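Local coordinates for protein 11R-lipoxygenase (Gersemia fruticosa, PDB 3VF1) that probably inserts molecular oxygen into polyunsaturated fatty acids at a non-heme iron centre in a calcium-dependent manner, probably through its C2-like PLAT domain, at residues K148-A151 / E152-K156; N648-D652 / A653-A657. All coordinates share one frame; numbering follows the deposited sequence.

Contact 1 of 2, residues K148-A151 / E152-K156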
ATOM      1  N   LYS A 148     -27.407 -12.264  24.379  1.00 51.39           N
ATOM      2  CA  LYS A 148     -26.839 -11.560  25.527  1.00 55.32           C
ATOM      3  C   LYS A 148     -25.350 -11.833  25.720  1.00 51.90           C
ATOM      4  O   LYS A 148     -24.562 -10.901  25.886  1.00 52.82           O
ATOM      5  CB  LYS A 148     -27.605 -11.923  26.801  1.00 62.24           C
ATOM      6  CG  LYS A 148     -27.206 -11.097  28.016  1.00 67.46           C
ATOM      7  CD  LYS A 148     -28.237 -11.196  29.129  1.00 75.26           C
ATOM      8  CE  LYS A 148     -27.930 -10.222  30.258  1.00 83.38           C
ATOM      9  NZ  LYS A 148     -29.028 -10.157  31.263  1.00 74.18           N
ATOM     10  N   THR A 149     -24.966 -13.105  25.705  1.00 49.89           N
ATOM     11  CA  THR A 149     -23.571 -13.478  25.924  1.00 54.62           C
ATOM     12  C   THR A 149     -22.656 -12.851  24.872  1.00 53.88           C
ATOM     13  O   THR A 149     -21.564 -12.378  25.192  1.00 51.78           O
ATOM     14  CB  THR A 149     -23.382 -15.013  25.937  1.00 57.79           C
ATOM     15  OG1 THR A 149     -21.997 -15.322  26.136  1.00 64.01           O
ATOM     16  CG2 THR A 149     -23.855 -15.639  24.632  1.00 55.32           C
ATOM     17  N   ILE A 150     -23.109 -12.843  23.621  1.00 55.32           N
ATOM     18  CA  ILE A 150     -22.360 -12.216  22.537  1.00 46.60           C
ATOM     19  C   ILE A 150     -22.317 -10.706  22.741  1.00 45.61           C
ATOM     20  O   ILE A 150     -21.252 -10.090  22.697  1.00 44.61           O
ATOM     21  CB  ILE A 150     -23.011 -12.492  21.167  1.00 45.32           C
ATOM     22  CG1 ILE A 150     -23.054 -13.994  20.878  1.00 45.82           C
ATOM     23  CG2 ILE A 150     -22.255 -11.765  20.063  1.00 46.17           C
ATOM     24  CD1 ILE A 150     -21.703 -14.608  20.607  1.00 53.76           C
ATOM     25  N   ALA A 151     -23.489 -10.121  22.970  1.00 44.10           N
ATOM     26  CA  ALA A 151     -23.633  -8.675  23.077  1.00 45.57           C
ATOM     27  C   ALA A 151     -22.788  -8.087  24.206  1.00 47.99           C
ATOM     28  O   ALA A 151     -22.284  -6.968  24.093  1.00 51.98           O
ATOM     29  CB  ALA A 151     -25.098  -8.315  23.277  1.00 43.77           C
ATOM     30  N   GLU A 152     -22.635  -8.835  25.291  1.00 48.76           N
ATOM     31  CA  GLU A 152     -21.861  -8.358  26.433  1.00 51.87           C
ATOM     32  C   GLU A 152     -20.365  -8.509  26.186  1.00 48.36           C
ATOM     33  O   GLU A 152     -19.566  -7.705  26.664  1.00 47.05           O
ATOM     34  CB  GLU A 152     -22.260  -9.108  27.706  1.00 59.52           C
ATOM     35  CG  GLU A 152     -23.637  -8.735  28.234  1.00 69.87           C
ATOM     36  CD  GLU A 152     -23.956  -9.399  29.560  1.00 76.71           C
ATOM     37  OE1 GLU A 152     -23.152 -10.239  30.018  1.00 74.98           O
ATOM     38  OE2 GLU A 152     -25.013  -9.076  30.145  1.00 81.01           O
ATOM     39  N   GLN A 153     -19.992  -9.539  25.433  1.00 47.03           N
ATOM     40  CA  GLN A 153     -18.588  -9.803  25.149  1.00 47.83           C
ATOM     41  C   GLN A 153     -18.012  -8.783  24.170  1.00 48.34           C
ATOM     42  O   GLN A 153     -16.968  -8.185  24.429  1.00 46.73           O
ATOM     43  CB  GLN A 153     -18.417 -11.217  24.590  1.00 47.90           C
ATOM     44  CG  GLN A 153     -16.971 -11.591  24.301  1.00 52.92           C
ATOM     45  CD  GLN A 153     -16.069 -11.394  25.504  1.00 56.08           C
ATOM     46  OE1 GLN A 153     -15.052 -10.705  25.423  1.00 56.12           O
ATOM     47  NE2 GLN A 153     -16.435 -12.000  26.627  1.00 58.99           N
ATOM     48  N   ARG A 154     -18.700  -8.586  23.049  1.00 44.74           N
ATOM     49  CA  ARG A 154     -18.222  -7.683  22.005  1.00 44.94           C
ATOM     50  C   ARG A 154     -18.000  -6.271  22.527  1.00 45.49           C
ATOM     51  O   ARG A 154     -17.151  -5.541  22.018  1.00 47.75           O
ATOM     52  CB  ARG A 154     -19.199  -7.664  20.827  1.00 41.98           C
ATOM     53  CG  ARG A 154     -20.568  -7.091  21.147  1.00 43.77           C
ATOM     54  CD  ARG A 154     -21.585  -7.506  20.096  1.00 43.39           C
ATOM     55  NE  ARG A 154     -21.173  -7.109  18.753  1.00 40.42           N
ATOM     56  CZ  ARG A 154     -21.546  -7.724  17.633  1.00 42.72           C
ATOM     57  NH1 ARG A 154     -22.343  -8.784  17.675  1.00 39.37           N
ATOM     58  NH2 ARG A 154     -21.111  -7.281  16.462  1.00 44.42           N
ATOM     59  N   THR A 155     -18.759  -5.887  23.547  1.00 46.29           N
ATOM     60  CA  THR A 155     -18.611  -4.570  24.150  1.00 44.43           C
ATOM     61  C   THR A 155     -17.318  -4.510  24.959  1.00 48.68           C
ATOM     62  O   THR A 155     -16.638  -3.484  24.992  1.00 47.73           O
ATOM     63  CB  THR A 155     -19.797  -4.237  25.069  1.00 44.34           C
ATOM     64  OG1 THR A 155     -21.019  -4.299  24.321  1.00 47.00           O
ATOM     65  CG2 THR A 155     -19.644  -2.846  25.663  1.00 48.40           C
ATOM     66  N   LYS A 156     -16.985  -5.621  25.606  1.00 49.14           N
ATOM     67  CA  LYS A 156     -15.773  -5.713  26.409  1.00 50.45           C
ATOM     68  C   LYS A 156     -14.536  -5.791  25.519  1.00 49.93           C
ATOM     69  O   LYS A 156     -13.526  -5.144  25.787  1.00 51.15           O
ATOM     70  CB  LYS A 156     -15.840  -6.940  27.320  1.00 56.49           C
ATOM     71  CG  LYS A 156     -14.555  -7.228  28.081  1.00 67.57           C
ATOM     72  CD  LYS A 156     -14.701  -8.466  28.953  1.00 76.36           C
ATOM     73  CE  LYS A 156     -13.370  -8.890  29.554  1.00 78.07           C
ATOM     74  NZ  LYS A 156     -12.770  -7.835  30.419  1.00 77.62           N
TER
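Lys148 and Glu152, one helical turn apart, lean over the exposed flank of the helix with their side chains crossing at a slant. The lysine leaves with CG opposite its backbone N (chi1 -172°) and stays stretched; the end of its shaft passes the extended acid, with Lys148 CE 3.1 Å from Glu152 OE2. The two charges themselves remain apart, Lys148 NZ standing 4.3 Å from Glu152 OE2, beyond a salt bridge, so any attraction is probably modest on this solvent-facing side. Ile150 and Arg154 repeat the i to i+4 spacing on the buried side. There the CG2 branch of Ile150 meets the guanidinium obliquely, 3.8 Å from Arg154 NH1, while the aliphatic bulk of Ile150 suits a place against Ala84 and Met85 of strand 83-90 and Tyr134 of strand 130-134. These residues form the opening turns of helix 148-164, which packs on one sheet of the PLAT beta-sandwich. The bond from Arg154 N to Ile150 O is nearly straight (3.0 Å, 178°), whereas Gln153 N is shared between Thr149 O and, weakly, Ile150 O. Arg154 CG sits between the backbone N and the carbonyl carbon (chi1 65°), and the chain then bends at chi3, leading the guanidinium back along the helix. All its nitrogens are engaged: NE in a salt bridge with Glu526, NH1 with Asn146 OD1 and NH2 with Ile139 O. Thr155, small and polar, folds its hydroxyl back onto its own helix, where OG1 donates to Ala151 O at 3.0 Å.

Contact 2 of 2, residues N648-D652 / A653-A657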
ATOM      1  N   ASN A 648      -8.677 -17.262   6.599  1.00 44.42           N
ATOM      2  CA  ASN A 648     -10.047 -16.767   6.533  1.00 44.27           C
ATOM      3  C   ASN A 648     -10.748 -16.756   7.889  1.00 43.01           C
ATOM      4  O   ASN A 648     -10.724 -17.745   8.622  1.00 44.27           O
ATOM      5  CB  ASN A 648     -10.856 -17.609   5.546  1.00 45.72           C
ATOM      6  CG  ASN A 648     -12.266 -17.103   5.376  1.00 42.83           C
ATOM      7  OD1 ASN A 648     -12.535 -15.913   5.540  1.00 44.69           O
ATOM      8  ND2 ASN A 648     -13.181 -18.003   5.047  1.00 46.76           N
ATOM      9  N   LEU A 649     -11.380 -15.632   8.205  1.00 39.64           N
ATOM     10  CA  LEU A 649     -12.101 -15.479   9.464  1.00 38.62           C
ATOM     11  C   LEU A 649     -13.594 -15.751   9.297  1.00 39.37           C
ATOM     12  O   LEU A 649     -14.315 -15.902  10.281  1.00 42.65           O
ATOM     13  CB  LEU A 649     -11.894 -14.068  10.016  1.00 37.46           C
ATOM     14  CG  LEU A 649     -10.448 -13.686  10.325  1.00 35.76           C
ATOM     15  CD1 LEU A 649     -10.367 -12.238  10.783  1.00 36.43           C
ATOM     16  CD2 LEU A 649      -9.860 -14.616  11.375  1.00 40.20           C
ATOM     17  N   PHE A 650     -14.057 -15.814   8.053  1.00 37.88           N
ATOM     18  CA  PHE A 650     -15.470 -16.064   7.780  1.00 37.28           C
ATOM     19  C   PHE A 650     -15.831 -17.529   7.987  1.00 39.97           C
ATOM     20  O   PHE A 650     -15.134 -18.424   7.510  1.00 41.46           O
ATOM     21  CB  PHE A 650     -15.824 -15.649   6.350  1.00 34.80           C
ATOM     22  CG  PHE A 650     -15.970 -14.167   6.167  1.00 35.22           C
ATOM     23  CD1 PHE A 650     -17.122 -13.519   6.573  1.00 32.88           C
ATOM     24  CD2 PHE A 650     -14.961 -13.422   5.579  1.00 35.36           C
ATOM     25  CE1 PHE A 650     -17.264 -12.156   6.404  1.00 31.27           C
ATOM     26  CE2 PHE A 650     -15.097 -12.061   5.406  1.00 34.65           C
ATOM     27  CZ  PHE A 650     -16.252 -11.426   5.819  1.00 34.68           C
ATOM     28  N   GLY A 651     -16.925 -17.764   8.703  1.00 40.62           N
ATOM     29  CA  GLY A 651     -17.443 -19.106   8.896  1.00 39.05           C
ATOM     30  C   GLY A 651     -18.674 -19.358   8.047  1.00 37.09           C
ATOM     31  O   GLY A 651     -18.964 -20.497   7.680  1.00 36.73           O
ATOM     32  N   ASP A 652     -19.400 -18.290   7.730  1.00 37.91           N
ATOM     33  CA  ASP A 652     -20.632 -18.406   6.960  1.00 35.38           C
ATOM     34  C   ASP A 652     -20.352 -18.914   5.551  1.00 34.11           C
ATOM     35  O   ASP A 652     -19.498 -18.379   4.847  1.00 37.51           O
ATOM     36  CB  ASP A 652     -21.346 -17.055   6.894  1.00 38.61           C
ATOM     37  CG  ASP A 652     -21.560 -16.439   8.265  1.00 39.05           C
ATOM     38  OD1 ASP A 652     -22.502 -16.860   8.968  1.00 42.98           O
ATOM     39  OD2 ASP A 652     -20.787 -15.531   8.637  1.00 42.07           O
ATOM     40  N   ALA A 653     -21.081 -19.948   5.145  1.00 34.26           N
ATOM     41  CA  ALA A 653     -20.883 -20.563   3.837  1.00 34.58           C
ATOM     42  C   ALA A 653     -21.219 -19.592   2.707  1.00 34.45           C
ATOM     43  O   ALA A 653     -20.717 -19.734   1.592  1.00 34.39           O
ATOM     44  CB  ALA A 653     -21.724 -21.825   3.719  1.00 32.79           C
ATOM     45  N   ALA A 654     -22.068 -18.612   2.996  1.00 32.13           N
ATOM     46  CA  ALA A 654     -22.438 -17.610   2.002  1.00 34.18           C
ATOM     47  C   ALA A 654     -21.254 -16.691   1.705  1.00 33.92           C
ATOM     48  O   ALA A 654     -21.075 -16.238   0.575  1.00 30.95           O
ATOM     49  CB  ALA A 654     -23.630 -16.803   2.481  1.00 31.63           C
ATOM     50  N   ALA A 655     -20.449 -16.418   2.726  1.00 34.18           N
ATOM     51  CA  ALA A 655     -19.254 -15.600   2.557  1.00 29.35           C
ATOM     52  C   ALA A 655     -18.241 -16.334   1.684  1.00 32.87           C
ATOM     53  O   ALA A 655     -17.612 -15.739   0.813  1.00 33.27           O
ATOM     54  CB  ALA A 655     -18.647 -15.262   3.907  1.00 30.47           C
ATOM     55  N   HIS A 656     -18.092 -17.634   1.923  1.00 33.17           N
ATOM     56  CA  HIS A 656     -17.178 -18.460   1.145  1.00 33.49           C
ATOM     57  C   HIS A 656     -17.566 -18.461  -0.330  1.00 31.88           C
ATOM     58  O   HIS A 656     -16.702 -18.464  -1.206  1.00 28.46           O
ATOM     59  CB  HIS A 656     -17.169 -19.891   1.686  1.00 33.79           C
ATOM     60  CG  HIS A 656     -16.626 -20.004   3.076  1.00 40.57           C
ATOM     61  ND1 HIS A 656     -16.984 -21.022   3.935  1.00 45.20           N
ATOM     62  CD2 HIS A 656     -15.749 -19.229   3.756  1.00 39.73           C
ATOM     63  CE1 HIS A 656     -16.352 -20.865   5.085  1.00 45.06           C
ATOM     64  NE2 HIS A 656     -15.596 -19.786   5.002  1.00 42.63           N
ATOM     65  N   ALA A 657     -18.867 -18.457  -0.599  1.00 30.52           N
ATOM     66  CA  ALA A 657     -19.357 -18.419  -1.972  1.00 30.10           C
ATOM     67  C   ALA A 657     -18.967 -17.102  -2.635  1.00 30.20           C
ATOM     68  O   ALA A 657     -18.578 -17.077  -3.802  1.00 30.67           O
ATOM     69  CB  ALA A 657     -20.865 -18.600  -2.001  1.00 32.90           C
TER
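An imidazole from the first turn of a helix reaches back to grip the loop that leads into it: His656 NE2 donates to Phe650 O at 2.9 Å. The bond is bent (140° at the hydrogen), and the nitrogen approaches from above the carbonyl plane. Asp652 O lies over the centre of one face of the same ring, 3.7 Å above its plane, so the histidine meets backbone oxygens both near its edge and over a face. At the edge, too, is the Asn648 amide, its plane turned 68° from the imidazole, with ND2 3.0 Å from His656 NE2. The other end of that amide shapes the loop. Asn648 OD1 accepts from Phe650 N at 2.9 Å, forming an Asx turn, a role for which a short amide side chain is well suited. This bend precedes helix 653-676 of the lipoxygenase domain, with Asp652 in the N-cap position. The Asp652 carboxylate does not cap the helix; with CG opposite the carbonyl carbon (chi1 -53°), it turns away, and OD2 accepts from Ala138 N and also bonds Tyr514 OH. Asp652 O receives the first backbone bonds of the helix, both weak, from Ala655 N and His656 N. On the buried side Ala655 CB rests obliquely against the Phe650 ring, 3.5 Å from CD1; a small methyl is consistent with this place, where Tyr514 of helix 491-514 also touches both residues.

In the fold
Both contacts are partly buried helix beginnings, lying on the same side of the chain's centre with their own centres 22 Å apart and nearest atoms about 11 Å apart; they do not touch. Contact 1 belongs to helix 148-164 and fits the PLAT sheet containing strands 83-90 and 130-134, whereas contact 2 joins a loop to helix 653-676 beside helices 416-425 and 491-514 of the lipoxygenase domain. In contact 1 charged side chains divide between solvent and the interior; contact 2 relies on backbone carbonyls, an amide and an imidazole. Both lie near the junction of the two domains: Arg154 pairs with Glu526, Leu649 touches strand 116-124, and Asp652 bonds Ala138 just after strand 130-134.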